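Local structure of ralf, proline/betaine transporter (Legionella pneumophila, 4D7Q) at residues F143-L148 against E187-E192; K220-L225 against S297-Q302; N226-E231 against Q236-K241; G276-Q281 against A320-S325. The protein probably acts as a guanine nucleotide exchange factor through its Sec7 domain, present here in a chimera with the capping domain of Rickettsia prowazekii RalF. The protein carries 2 engineered substitutions. One frame throughout, in Å; residues are numbered along the deposited sequence.

Overall arrangement
Contact 1 belongs to the all-helical Sec7 part, its centre about 34 Å from that of contact 2, whereas contacts 2, 3 and 4 cluster in the capping part around one antiparallel sheet. Contacts 1, 2 and 4 are largely buried and join side chains by apolar packing: helix on helix in contact 1, helix on strand in contacts 2 and 4. Contact 3 lies nearer the surface, where a phenylalanine is covered partly by backbone and a glutamine chain. Contacts 2 and 3 share helix 220-230. Contacts 2 and 4 reach neighbouring strands, 297-303 and 277-283, and S325 binds T221 of contact 2 and K241 of contact 3.

Contact 1 (F143-L148 against E187-E192); sequences FQTIML and EELYSE
The Y190 ring meets L148 obliquely, with one methyl, CD2, lying 3.9 Å from ring atom CD2 and nearly as close to CE2. The setting is the all-helical Sec7 domain, the Legionella part of the chimera, in which helix 135-152 packs against helix 183-195. The leucine lies roughly perpendicular to the tyrosine side chain, and one methyl, not the length of the leucine, meets the ring. L148 reaches across because its CG stands anti to the backbone N (chi1 -176°), which carries both methyls out from the helix. Tyrosine suits this partly exposed position: its carbons join the apolar packing, while its OH is hydrogen-bonded to the carbonyl O of M163, a residue that also touches L148.

One turn earlier on helix 135-152, T145 faces L189, and the two side chains pass at a slant. Leucine brings a forked apolar end into a buried place between helices, where it also touches L168 of helix 165-171 and F93 of helix 93-102. Threonine is small enough for a close approach, and its hydroxyl is hydrogen-bonded to the carbonyl O of L141 in its own helix, so the polar atom can be buried without needing a partner on helix 183-195. Both methyls of L189 lie near that oxygen: T145 OG1 is 4.0 Å from L189 CD2 and 4.1 Å from L189 CD1.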
loop_
_atom_site.group_PDB
_atom_site.type_symbol
_atom_site.label_atom_id
_atom_site.label_comp_id
_atom_site.label_asym_id
_atom_site.label_seq_id
_atom_site.Cartn_x
_atom_site.Cartn_y
_atom_site.Cartn_z
ATOM N N PHE A 143 13.681 -1.897 2.398
ATOM C CA PHE A 143 13.160 -2.933 1.502
ATOM C C PHE A 143 14.018 -4.201 1.549
ATOM O O PHE A 143 13.473 -5.312 1.523
ATOM C CB PHE A 143 12.990 -2.409 0.062
ATOM C CG PHE A 143 11.616 -1.817 -0.165
ATOM C CD1 PHE A 143 10.497 -2.641 -0.303
ATOM C CD2 PHE A 143 11.422 -0.434 -0.156
ATOM C CE1 PHE A 143 9.221 -2.091 -0.457
ATOM C CE2 PHE A 143 10.143 0.112 -0.337
ATOM C CZ PHE A 143 9.057 -0.720 -0.485
ATOM N N GLN A 144 15.342 -4.043 1.679
ATOM C CA GLN A 144 16.220 -5.216 1.781
ATOM C C GLN A 144 15.946 -6.005 3.052
ATOM O O GLN A 144 15.959 -7.236 2.998
ATOM C CB GLN A 144 17.714 -4.840 1.738
ATOM C CG GLN A 144 18.640 -6.041 1.411
ATOM C CD GLN A 144 18.431 -6.563 -0.004
ATOM O OE1 GLN A 144 18.109 -5.816 -0.944
ATOM N NE2 GLN A 144 18.588 -7.864 -0.195
ATOM N N THR A 145 15.816 -5.279 4.201
ATOM C CA THR A 145 15.619 -5.811 5.552
ATOM C C THR A 145 14.304 -6.590 5.619
ATOM O O THR A 145 14.284 -7.699 6.138
ATOM C CB THR A 145 15.710 -4.663 6.586
ATOM O OG1 THR A 145 17.000 -4.056 6.521
ATOM C CG2 THR A 145 15.394 -5.099 8.007
ATOM N N ILE A 146 13.224 -6.023 5.065
ATOM C CA ILE A 146 11.920 -6.678 5.047
ATOM C C ILE A 146 12.008 -8.032 4.308
ATOM O O ILE A 146 11.526 -9.055 4.811
ATOM C CB ILE A 146 10.858 -5.768 4.374
ATOM C CG1 ILE A 146 10.574 -4.484 5.205
ATOM C CG2 ILE A 146 9.552 -6.573 4.144
ATOM C CD1 ILE A 146 9.767 -3.339 4.354
ATOM N N MET A 147 12.576 -8.004 3.087
ATOM C CA MET A 147 12.676 -9.179 2.232
ATOM C C MET A 147 13.543 -10.246 2.874
ATOM O O MET A 147 13.122 -11.408 2.917
ATOM C CB MET A 147 13.194 -8.821 0.830
ATOM C CG MET A 147 13.417 -10.066 -0.038
ATOM S SD MET A 147 14.171 -9.701 -1.623
ATOM C CE MET A 147 15.803 -9.374 -1.159
ATOM N N LEU A 148 14.759 -9.861 3.347
ATOM C CA LEU A 148 15.672 -10.795 4.013
ATOM C C LEU A 148 15.056 -11.380 5.283
ATOM O O LEU A 148 15.107 -12.603 5.487
ATOM C CB LEU A 148 17.029 -10.159 4.296
ATOM C CG LEU A 148 18.125 -11.079 4.925
ATOM C CD1 LEU A 148 18.517 -12.250 3.982
ATOM C CD2 LEU A 148 19.378 -10.260 5.304
ATOM N N GLU A 187 26.993 -5.998 9.679
ATOM C CA GLU A 187 27.099 -7.217 10.496
ATOM C C GLU A 187 26.041 -7.196 11.600
ATOM O O GLU A 187 25.415 -8.220 11.872
ATOM C CB GLU A 187 28.491 -7.332 11.109
ATOM C CG GLU A 187 29.550 -7.767 10.123
ATOM C CD GLU A 187 30.971 -7.438 10.533
ATOM O OE1 GLU A 187 31.216 -7.224 11.741
ATOM O OE2 GLU A 187 31.846 -7.407 9.643
ATOM N N GLU A 188 25.822 -6.019 12.150
ATOM C CA GLU A 188 24.835 -5.764 13.177
ATOM C C GLU A 188 23.408 -5.789 12.615
ATOM O O GLU A 188 22.527 -6.357 13.201
ATOM C CB GLU A 188 25.127 -4.451 13.891
ATOM C CG GLU A 188 26.362 -4.510 14.771
ATOM C CD GLU A 188 26.941 -3.155 15.187
ATOM O OE1 GLU A 188 26.510 -2.085 14.691
ATOM O OE2 GLU A 188 27.870 -3.169 16.026
ATOM N N LEU A 189 23.223 -5.167 11.469
ATOM C CA LEU A 189 21.992 -5.235 10.735
ATOM C C LEU A 189 21.557 -6.677 10.489
ATOM O O LEU A 189 20.486 -7.047 10.841
ATOM C CB LEU A 189 22.104 -4.477 9.430
ATOM C CG LEU A 189 20.773 -4.323 8.713
ATOM C CD1 LEU A 189 20.265 -2.902 8.671
ATOM C CD2 LEU A 189 20.869 -4.880 7.331
ATOM N N TYR A 190 22.446 -7.466 9.918
ATOM C CA TYR A 190 22.221 -8.875 9.714
ATOM C C TYR A 190 21.893 -9.675 10.991
ATOM O O TYR A 190 20.974 -10.422 10.994
ATOM C CB TYR A 190 23.385 -9.497 8.973
ATOM C CG TYR A 190 23.110 -10.870 8.445
ATOM C CD1 TYR A 190 23.242 -11.982 9.242
ATOM C CD2 TYR A 190 22.733 -11.049 7.147
ATOM C CE1 TYR A 190 22.977 -13.233 8.760
ATOM C CE2 TYR A 190 22.472 -12.296 6.650
ATOM C CZ TYR A 190 22.597 -13.382 7.466
ATOM O OH TYR A 190 22.353 -14.605 6.980
ATOM N N SER A 191 22.668 -9.466 12.044
ATOM C CA SER A 191 22.458 -10.104 13.345
ATOM C C SER A 191 21.043 -9.840 13.886
ATOM O O SER A 191 20.393 -10.764 14.356
ATOM C CB SER A 191 23.508 -9.618 14.349
ATOM O OG SER A 191 23.292 -10.243 15.604
ATOM N N GLU A 192 20.550 -8.592 13.771
ATOM C CA GLU A 192 19.212 -8.214 14.248
ATOM C C GLU A 192 18.109 -8.764 13.363
ATOM O O GLU A 192 17.052 -9.137 13.875
ATOM C CB GLU A 192 19.088 -6.705 14.336
ATOM C CG GLU A 192 19.993 -6.078 15.372
ATOM C CD GLU A 192 19.775 -4.588 15.449
ATOM O OE1 GLU A 192 18.639 -4.176 15.763
ATOM O OE2 GLU A 192 20.713 -3.833 15.122
#

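Contact 2 (K220-L225 against S297-Q302); sequences KTFKQL and SKIIIQ
F222 projects from helix 220-230 onto I299 of strand 297-303, a helix-on-sheet packing inside the capping domain, the Rickettsia part of the chimera. The apolar contact is carried by one methyl and two neighbouring ring carbons: I299 CG2 lies 3.7 Å from F222 CE1 and 4.0 Å from F222 CD1, an oblique approach. The two side chains run antiparallel to one another. In I299 the torsion chi1 of 61° puts CG1 between the backbone N and the carbonyl carbon, with CG2 beside the backbone N, where it meets the ring. A beta-branched isoleucine is apt here, since it fills the layer between strand and helix close to the backbone, while the long flat phenylalanine bridges the wider gap from the helix. F222 also rests on I214 and I299 on I211, both of strand 208-214.

The polar interactions lie in the elements that hold these two side chains. At the start of the helix, F222 N is hydrogen-bonded to D219 OD1 and K220 N to E327 OE1, while T221 OG1 is hydrogen-bonded to the carbonyl O of S325. In the antiparallel sheet, I299 pairs through its backbone with I211 on one neighbouring strand, and I300 pairs with Q281 on the other.

A looser van der Waals approach lies at the far end of the ring. S297, whose small side chain can sit beside a bulky aromatic group, turns toward the helix, and its CB comes within 4.5 Å of F222 CZ.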
loop_
_atom_site.group_PDB
_atom_site.type_symbol
_atom_site.label_atom_id
_atom_site.label_comp_id
_atom_site.label_asym_id
_atom_site.label_seq_id
_atom_site.Cartn_x
_atom_site.Cartn_y
_atom_site.Cartn_z
ATOM N N LYS A 220 -8.883 -15.239 -20.224
ATOM C CA LYS A 220 -8.727 -14.661 -21.574
ATOM C C LYS A 220 -8.533 -13.153 -21.565
ATOM O O LYS A 220 -7.746 -12.643 -22.372
ATOM C CB LYS A 220 -9.866 -15.073 -22.532
ATOM C CG LYS A 220 -9.529 -14.861 -24.011
ATOM C CD LYS A 220 -10.636 -15.355 -24.954
ATOM C CE LYS A 220 -11.492 -14.245 -25.523
ATOM N NZ LYS A 220 -10.788 -13.476 -26.583
ATOM N N THR A 221 -9.221 -12.438 -20.648
ATOM C CA THR A 221 -9.067 -10.985 -20.505
ATOM C C THR A 221 -7.670 -10.647 -19.955
ATOM O O THR A 221 -7.017 -9.721 -20.449
ATOM C CB THR A 221 -10.194 -10.382 -19.654
ATOM O OG1 THR A 221 -11.436 -10.939 -20.079
ATOM C CG2 THR A 221 -10.254 -8.851 -19.766
ATOM N N PHE A 222 -7.214 -11.397 -18.940
ATOM C CA PHE A 222 -5.881 -11.178 -18.392
ATOM C C PHE A 222 -4.809 -11.577 -19.410
ATOM O O PHE A 222 -3.808 -10.860 -19.531
ATOM C CB PHE A 222 -5.679 -11.904 -17.063
ATOM C CG PHE A 222 -4.387 -11.536 -16.370
ATOM C CD1 PHE A 222 -4.248 -10.311 -15.725
ATOM C CD2 PHE A 222 -3.320 -12.427 -16.338
ATOM C CE1 PHE A 222 -3.063 -9.985 -15.064
ATOM C CE2 PHE A 222 -2.133 -12.099 -15.671
ATOM C CZ PHE A 222 -2.009 -10.882 -15.044
ATOM N N LYS A 223 -5.032 -12.690 -20.168
ATOM C CA LYS A 223 -4.113 -13.149 -21.224
ATOM C C LYS A 223 -3.830 -12.000 -22.206
ATOM O O LYS A 223 -2.673 -11.709 -22.499
ATOM C CB LYS A 223 -4.698 -14.350 -21.990
ATOM C CG LYS A 223 -3.781 -14.856 -23.115
ATOM C CD LYS A 223 -4.540 -15.547 -24.240
ATOM C CE LYS A 223 -4.663 -17.037 -24.041
ATOM N NZ LYS A 223 -5.519 -17.661 -25.083
ATOM N N GLN A 224 -4.899 -11.342 -22.679
ATOM C CA GLN A 224 -4.831 -10.236 -23.627
ATOM C C GLN A 224 -4.157 -9.006 -23.017
ATOM O O GLN A 224 -3.234 -8.458 -23.622
ATOM C CB GLN A 224 -6.226 -9.917 -24.171
ATOM C CG GLN A 224 -6.758 -11.008 -25.090
ATOM C CD GLN A 224 -8.123 -10.674 -25.603
ATOM O OE1 GLN A 224 -9.140 -10.944 -24.960
ATOM N NE2 GLN A 224 -8.171 -10.042 -26.758
ATOM N N LEU A 225 -4.570 -8.615 -21.798
ATOM C CA LEU A 225 -3.981 -7.482 -21.092
ATOM C C LEU A 225 -2.485 -7.679 -20.900
ATOM O O LEU A 225 -1.706 -6.802 -21.268
ATOM C CB LEU A 225 -4.697 -7.234 -19.746
ATOM C CG LEU A 225 -4.124 -6.141 -18.837
ATOM C CD1 LEU A 225 -4.149 -4.761 -19.513
ATOM C CD2 LEU A 225 -4.852 -6.109 -17.518
ATOM N N SER A 297 -0.029 -14.103 -9.273
ATOM C CA SER A 297 -0.394 -12.799 -9.809
ATOM C C SER A 297 -1.729 -12.347 -9.212
ATOM O O SER A 297 -2.513 -13.164 -8.723
ATOM C CB SER A 297 -0.509 -12.871 -11.324
ATOM O OG SER A 297 0.772 -12.928 -11.929
ATOM N N LYS A 298 -1.962 -11.030 -9.231
ATOM C CA LYS A 298 -3.197 -10.431 -8.756
ATOM C C LYS A 298 -3.467 -9.103 -9.471
ATOM O O LYS A 298 -2.543 -8.438 -9.972
ATOM C CB LYS A 298 -3.207 -10.281 -7.198
ATOM C CG LYS A 298 -2.620 -8.956 -6.682
ATOM C CD LYS A 298 -2.725 -8.771 -5.174
ATOM C CE LYS A 298 -1.744 -7.680 -4.759
ATOM N NZ LYS A 298 -1.795 -7.436 -3.297
ATOM N N ILE A 299 -4.754 -8.748 -9.543
ATOM C CA ILE A 299 -5.226 -7.484 -10.080
ATOM C C ILE A 299 -6.157 -6.821 -9.077
ATOM O O ILE A 299 -6.941 -7.507 -8.409
ATOM C CB ILE A 299 -5.800 -7.531 -11.528
ATOM C CG1 ILE A 299 -7.016 -8.462 -11.643
ATOM C CG2 ILE A 299 -4.708 -7.844 -12.580
ATOM C CD1 ILE A 299 -7.934 -8.126 -12.868
ATOM N N ILE A 300 -6.039 -5.496 -8.953
ATOM C CA ILE A 300 -6.889 -4.687 -8.077
ATOM C C ILE A 300 -7.569 -3.615 -8.943
ATOM O O ILE A 300 -6.885 -2.792 -9.574
ATOM C CB ILE A 300 -6.125 -4.091 -6.858
ATOM C CG1 ILE A 300 -5.545 -5.230 -5.937
ATOM C CG2 ILE A 300 -7.040 -3.135 -6.047
ATOM C CD1 ILE A 300 -4.454 -4.763 -4.916
ATOM N N ILE A 301 -8.922 -3.616 -8.949
ATOM C CA ILE A 301 -9.717 -2.660 -9.727
ATOM C C ILE A 301 -10.455 -1.686 -8.820
ATOM O O ILE A 301 -11.189 -2.096 -7.922
ATOM C CB ILE A 301 -10.664 -3.357 -10.756
ATOM C CG1 ILE A 301 -9.900 -4.380 -11.625
ATOM C CG2 ILE A 301 -11.420 -2.330 -11.640
ATOM C CD1 ILE A 301 -10.205 -5.746 -11.261
ATOM N N GLN A 302 -10.280 -0.389 -9.072
ATOM C CA GLN A 302 -10.933 0.625 -8.246
ATOM C C GLN A 302 -11.497 1.763 -9.052
ATOM O O GLN A 302 -10.837 2.184 -9.999
ATOM C CB GLN A 302 -9.933 1.236 -7.224
ATOM C CG GLN A 302 -9.350 0.233 -6.207
ATOM C CD GLN A 302 -8.192 0.804 -5.413
ATOM O OE1 GLN A 302 -7.737 1.928 -5.650
ATOM N NE2 GLN A 302 -7.705 0.061 -4.417
#

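Contact 3 (N226-E231 against Q236-K241); sequences NQFLEE and QNIFPK
The helical turn that sets F228 against Q236 and I238 also holds E230 OE2, an oxygen gripped twice: weakly by N226 ND2 at 3.0 Å, and by K284 NZ in a salt bridge. Across the contact, in the capping part of the chimera, the chain folds back over the phenylalanine. The backbone N of Q236 lies over one ring face, 3.6 Å above the plane and offset toward the rim. Q236 CB approaches F228 CZ to 3.8 Å, and the extended glutamine chain runs on past the ring, bringing OE1 within 3.9 Å of F228 CE1; ring and amide planes stand 56° apart. I238 comes from another direction, its CG2 lying in the ring plane at the edge, 3.7 Å from F228 CE2. Its CD1 in turn lies over one face of the F239 ring, so the isoleucine joins two aromatics. I238 also touches T221 and Q224 of helix 220-230.

Glutamine suits this exposed position, since its methylenes can lie along the ring while the chain ends in a polar amide; isoleucine and phenylalanine suit the more sheltered side. Between these two segments the hold is van der Waals packing around the F228 ring, so it depends on fit more than on directed bonds.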
loop_
_atom_site.group_PDB
_atom_site.type_symbol
_atom_site.label_atom_id
_atom_site.label_comp_id
_atom_site.label_asym_id
_atom_site.label_seq_id
_atom_site.Cartn_x
_atom_site.Cartn_y
_atom_site.Cartn_z
ATOM N N ASN A 226 -2.090 -8.856 -20.394
ATOM C CA ASN A 226 -0.700 -9.220 -20.162
ATOM C C ASN A 226 0.140 -9.201 -21.463
ATOM O O ASN A 226 1.286 -8.755 -21.421
ATOM C CB ASN A 226 -0.605 -10.562 -19.430
ATOM C CG ASN A 226 0.812 -11.004 -19.191
ATOM O OD1 ASN A 226 1.594 -10.321 -18.522
ATOM N ND2 ASN A 226 1.189 -12.132 -19.777
ATOM N N GLN A 227 -0.439 -9.666 -22.610
ATOM C CA GLN A 227 0.221 -9.649 -23.926
ATOM C C GLN A 227 0.609 -8.211 -24.320
ATOM O O GLN A 227 1.713 -8.011 -24.822
ATOM C CB GLN A 227 -0.672 -10.265 -25.007
ATOM C CG GLN A 227 -0.610 -11.786 -25.052
ATOM C CD GLN A 227 -1.633 -12.425 -25.966
ATOM O OE1 GLN A 227 -2.528 -11.769 -26.522
ATOM N NE2 GLN A 227 -1.524 -13.739 -26.134
ATOM N N PHE A 228 -0.278 -7.214 -24.069
ATOM C CA PHE A 228 0.035 -5.809 -24.365
ATOM C C PHE A 228 1.199 -5.341 -23.517
ATOM O O PHE A 228 2.099 -4.678 -24.027
ATOM C CB PHE A 228 -1.172 -4.884 -24.142
ATOM C CG PHE A 228 -2.348 -5.110 -25.058
ATOM C CD1 PHE A 228 -2.197 -5.050 -26.440
ATOM C CD2 PHE A 228 -3.623 -5.310 -24.539
ATOM C CE1 PHE A 228 -3.284 -5.266 -27.283
ATOM C CE2 PHE A 228 -4.708 -5.527 -25.381
ATOM C CZ PHE A 228 -4.537 -5.495 -26.745
ATOM N N LEU A 229 1.182 -5.698 -22.225
ATOM C CA LEU A 229 2.238 -5.346 -21.275
ATOM C C LEU A 229 3.576 -5.974 -21.660
ATOM O O LEU A 229 4.562 -5.255 -21.778
ATOM C CB LEU A 229 1.836 -5.717 -19.832
ATOM C CG LEU A 229 0.604 -4.994 -19.241
ATOM C CD1 LEU A 229 0.466 -5.279 -17.766
ATOM C CD2 LEU A 229 0.660 -3.496 -19.473
ATOM N N GLU A 230 3.565 -7.242 -21.989
ATOM C CA GLU A 230 4.762 -7.946 -22.380
ATOM C C GLU A 230 5.395 -7.549 -23.734
ATOM O O GLU A 230 6.591 -7.624 -23.843
ATOM C CB GLU A 230 4.529 -9.456 -22.320
ATOM C CG GLU A 230 4.642 -10.032 -20.919
ATOM C CD GLU A 230 4.267 -11.491 -20.816
ATOM O OE1 GLU A 230 4.054 -12.117 -21.856
ATOM O OE2 GLU A 230 4.186 -12.023 -19.699
ATOM N N GLU A 231 4.575 -7.146 -24.697
ATOM C CA GLU A 231 5.049 -6.685 -25.969
ATOM C C GLU A 231 5.185 -5.191 -25.966
ATOM O O GLU A 231 5.531 -4.621 -26.946
ATOM C CB GLU A 231 4.115 -7.131 -27.076
ATOM C CG GLU A 231 3.751 -8.597 -26.989
ATOM C CD GLU A 231 3.064 -9.140 -28.224
ATOM O OE1 GLU A 231 2.397 -8.405 -28.946
ATOM O OE2 GLU A 231 3.176 -10.344 -28.457
ATOM N N GLN A 236 -5.578 -2.035 -25.697
ATOM C CA GLN A 236 -6.829 -1.838 -26.427
ATOM C C GLN A 236 -8.018 -2.311 -25.559
ATOM O O GLN A 236 -7.807 -2.972 -24.538
ATOM C CB GLN A 236 -6.778 -2.558 -27.790
ATOM C CG GLN A 236 -5.888 -1.798 -28.773
ATOM C CD GLN A 236 -5.758 -2.482 -30.099
ATOM O OE1 GLN A 236 -4.906 -3.355 -30.289
ATOM N NE2 GLN A 236 -6.565 -2.063 -31.063
ATOM N N ASN A 237 -9.252 -1.922 -25.942
ATOM C CA ASN A 237 -10.472 -2.332 -25.261
ATOM C C ASN A 237 -10.741 -3.817 -25.568
ATOM O O ASN A 237 -11.303 -4.167 -26.600
ATOM C CB ASN A 237 -11.645 -1.420 -25.627
ATOM C CG ASN A 237 -12.978 -1.774 -24.990
ATOM O OD1 ASN A 237 -13.104 -2.702 -24.189
ATOM N ND2 ASN A 237 -14.016 -1.029 -25.329
ATOM N N ILE A 238 -10.283 -4.689 -24.669
ATOM C CA ILE A 238 -10.436 -6.151 -24.774
ATOM C C ILE A 238 -11.466 -6.652 -23.737
ATOM O O ILE A 238 -11.557 -7.847 -23.466
ATOM C CB ILE A 238 -9.025 -6.822 -24.612
ATOM C CG1 ILE A 238 -8.210 -6.188 -23.449
ATOM C CG2 ILE A 238 -8.222 -6.695 -25.918
ATOM C CD1 ILE A 238 -8.221 -6.898 -22.147
ATOM N N PHE A 239 -12.224 -5.719 -23.158
ATOM C CA PHE A 239 -13.189 -5.962 -22.090
ATOM C C PHE A 239 -14.579 -6.330 -22.629
ATOM O O PHE A 239 -15.251 -5.467 -23.206
ATOM C CB PHE A 239 -13.210 -4.751 -21.126
ATOM C CG PHE A 239 -11.825 -4.401 -20.621
ATOM C CD1 PHE A 239 -11.219 -5.158 -19.622
ATOM C CD2 PHE A 239 -11.111 -3.346 -21.176
ATOM C CE1 PHE A 239 -9.925 -4.851 -19.175
ATOM C CE2 PHE A 239 -9.816 -3.043 -20.738
ATOM C CZ PHE A 239 -9.228 -3.802 -19.739
ATOM N N PRO A 240 -15.011 -7.617 -22.481
ATOM C CA PRO A 240 -16.315 -8.029 -23.040
ATOM C C PRO A 240 -17.551 -7.236 -22.601
ATOM O O PRO A 240 -18.486 -7.152 -23.377
ATOM C CB PRO A 240 -16.410 -9.521 -22.679
ATOM C CG PRO A 240 -15.009 -9.955 -22.456
ATOM C CD PRO A 240 -14.303 -8.772 -21.884
ATOM N N LYS A 241 -17.557 -6.635 -21.390
ATOM C CA LYS A 241 -18.709 -5.851 -20.913
ATOM C C LYS A 241 -18.664 -4.405 -21.409
ATOM O O LYS A 241 -19.598 -3.637 -21.162
ATOM C CB LYS A 241 -18.824 -5.890 -19.373
ATOM C CG LYS A 241 -18.857 -7.290 -18.756
ATOM C CD LYS A 241 -20.142 -8.056 -19.063
ATOM C CE LYS A 241 -20.215 -9.332 -18.259
ATOM N NZ LYS A 241 -20.952 -10.403 -18.986
#

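Contact 4 (G276-Q281 against A320-S325); sequences GAAEIQ and AQITAS
I322, on helix 313-325 of the capping part, packs onto A278 and I280 of strand 277-283. From its CB, which points toward the strand, two branches divide the work. With chi1 at -71°, CG1 stands beside the backbone N and CG2 anti to it; CG2 lies 3.7 Å from I280 CD1 and 3.8 Å from I280 CG1. CG1 leads the other branch on, with chi2 at 163°, to CD1, which touches A278 CB at 3.7 Å. The forked isoleucine thereby spans two alternate strand residues whose side chains share one sheet face. A lone methyl at A278 lets the longer branch come close to the strand, whereas the larger I280 extends to meet the shorter one, the two isoleucines meeting at an oblique angle. All three residues are buried, as suits purely hydrocarbon surfaces.

Toward the end of the segment, S325 OG donates to Q321 O at 2.8 Å, one turn back in the same helix, and the same OG is also hydrogen-bonded by K241 N.

I322 also touches I270 of strand 264-271 and I301 of strand 297-303, the strands flanking 277-283, so it sits astride three strands. I351 of helix 341-351 packs against A320 and A324 of helix 313-325.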
loop_
_atom_site.group_PDB
_atom_site.type_symbol
_atom_site.label_atom_id
_atom_site.label_comp_id
_atom_site.label_asym_id
_atom_site.label_seq_id
_atom_site.Cartn_x
_atom_site.Cartn_y
_atom_site.Cartn_z
ATOM N N GLY A 276 -16.536 8.484 -16.480
ATOM C CA GLY A 276 -16.175 7.391 -15.589
ATOM C C GLY A 276 -14.684 7.136 -15.662
ATOM O O GLY A 276 -14.106 7.181 -16.754
ATOM N N ALA A 277 -14.038 6.943 -14.497
ATOM C CA ALA A 277 -12.602 6.680 -14.419
ATOM C C ALA A 277 -12.311 5.572 -13.418
ATOM O O ALA A 277 -12.922 5.516 -12.350
ATOM C CB ALA A 277 -11.826 7.948 -14.091
ATOM N N ALA A 278 -11.433 4.634 -13.808
ATOM C CA ALA A 278 -11.116 3.463 -12.990
ATOM C C ALA A 278 -9.690 3.003 -13.218
ATOM O O ALA A 278 -9.133 3.229 -14.294
ATOM C CB ALA A 278 -12.090 2.333 -13.298
ATOM N N GLU A 279 -9.107 2.336 -12.223
ATOM C CA GLU A 279 -7.721 1.892 -12.309
ATOM C C GLU A 279 -7.549 0.380 -12.121
ATOM O O GLU A 279 -8.168 -0.208 -11.229
ATOM C CB GLU A 279 -6.908 2.675 -11.254
ATOM C CG GLU A 279 -5.490 2.197 -11.003
ATOM C CD GLU A 279 -4.832 2.819 -9.786
ATOM O OE1 GLU A 279 -5.552 3.202 -8.839
ATOM O OE2 GLU A 279 -3.587 2.924 -9.779
ATOM N N ILE A 280 -6.700 -0.242 -12.966
ATOM C CA ILE A 280 -6.350 -1.652 -12.819
ATOM C C ILE A 280 -4.904 -1.713 -12.353
ATOM O O ILE A 280 -3.998 -1.433 -13.135
ATOM C CB ILE A 280 -6.543 -2.595 -14.050
ATOM C CG1 ILE A 280 -7.882 -2.409 -14.805
ATOM C CG2 ILE A 280 -6.348 -4.061 -13.596
ATOM C CD1 ILE A 280 -7.895 -3.150 -16.235
ATOM N N GLN A 281 -4.679 -2.138 -11.111
ATOM C CA GLN A 281 -3.314 -2.342 -10.611
ATOM C C GLN A 281 -2.953 -3.784 -10.919
ATOM O O GLN A 281 -3.687 -4.693 -10.525
ATOM C CB GLN A 281 -3.214 -2.090 -9.125
ATOM C CG GLN A 281 -3.497 -0.647 -8.708
ATOM C CD GLN A 281 -3.526 -0.590 -7.207
ATOM O OE1 GLN A 281 -2.597 -1.037 -6.536
ATOM N NE2 GLN A 281 -4.620 -0.114 -6.645
ATOM N N ALA A 320 -16.816 -1.784 -11.844
ATOM C CA ALA A 320 -17.543 -3.066 -11.837
ATOM C C ALA A 320 -17.598 -3.724 -13.226
ATOM O O ALA A 320 -17.490 -4.946 -13.297
ATOM C CB ALA A 320 -18.945 -2.902 -11.272
ATOM N N GLN A 321 -17.751 -2.922 -14.323
ATOM C CA GLN A 321 -17.788 -3.429 -15.724
ATOM C C GLN A 321 -16.453 -4.053 -16.114
ATOM O O GLN A 321 -16.419 -5.123 -16.726
ATOM C CB GLN A 321 -18.141 -2.310 -16.728
ATOM C CG GLN A 321 -19.589 -1.846 -16.625
ATOM C CD GLN A 321 -19.904 -0.633 -17.462
ATOM O OE1 GLN A 321 -19.280 0.420 -17.348
ATOM N NE2 GLN A 321 -20.918 -0.743 -18.290
ATOM N N ILE A 322 -15.356 -3.365 -15.768
ATOM C CA ILE A 322 -13.983 -3.814 -16.024
ATOM C C ILE A 322 -13.762 -5.121 -15.274
ATOM O O ILE A 322 -13.285 -6.091 -15.874
ATOM C CB ILE A 322 -12.960 -2.731 -15.595
ATOM C CG1 ILE A 322 -13.019 -1.513 -16.562
ATOM C CG2 ILE A 322 -11.515 -3.327 -15.500
ATOM C CD1 ILE A 322 -12.367 -0.201 -16.021
ATOM N N THR A 323 -14.140 -5.148 -13.968
ATOM C CA THR A 323 -13.974 -6.340 -13.132
ATOM C C THR A 323 -14.740 -7.533 -13.679
ATOM O O THR A 323 -14.179 -8.622 -13.779
ATOM C CB THR A 323 -14.317 -6.066 -11.663
ATOM O OG1 THR A 323 -13.657 -4.882 -11.223
ATOM C CG2 THR A 323 -13.880 -7.192 -10.782
ATOM N N ALA A 324 -16.012 -7.321 -14.069
ATOM C CA ALA A 324 -16.866 -8.393 -14.599
ATOM C C ALA A 324 -16.416 -8.879 -15.982
ATOM O O ALA A 324 -16.815 -9.962 -16.398
ATOM C CB ALA A 324 -18.318 -7.945 -14.622
ATOM N N SER A 325 -15.551 -8.099 -16.663
ATOM C CA SER A 325 -14.985 -8.412 -17.974
ATOM C C SER A 325 -13.908 -9.489 -17.890
ATOM O O SER A 325 -13.643 -10.160 -18.882
ATOM C CB SER A 325 -14.431 -7.156 -18.637
ATOM O OG SER A 325 -15.474 -6.308 -19.082
#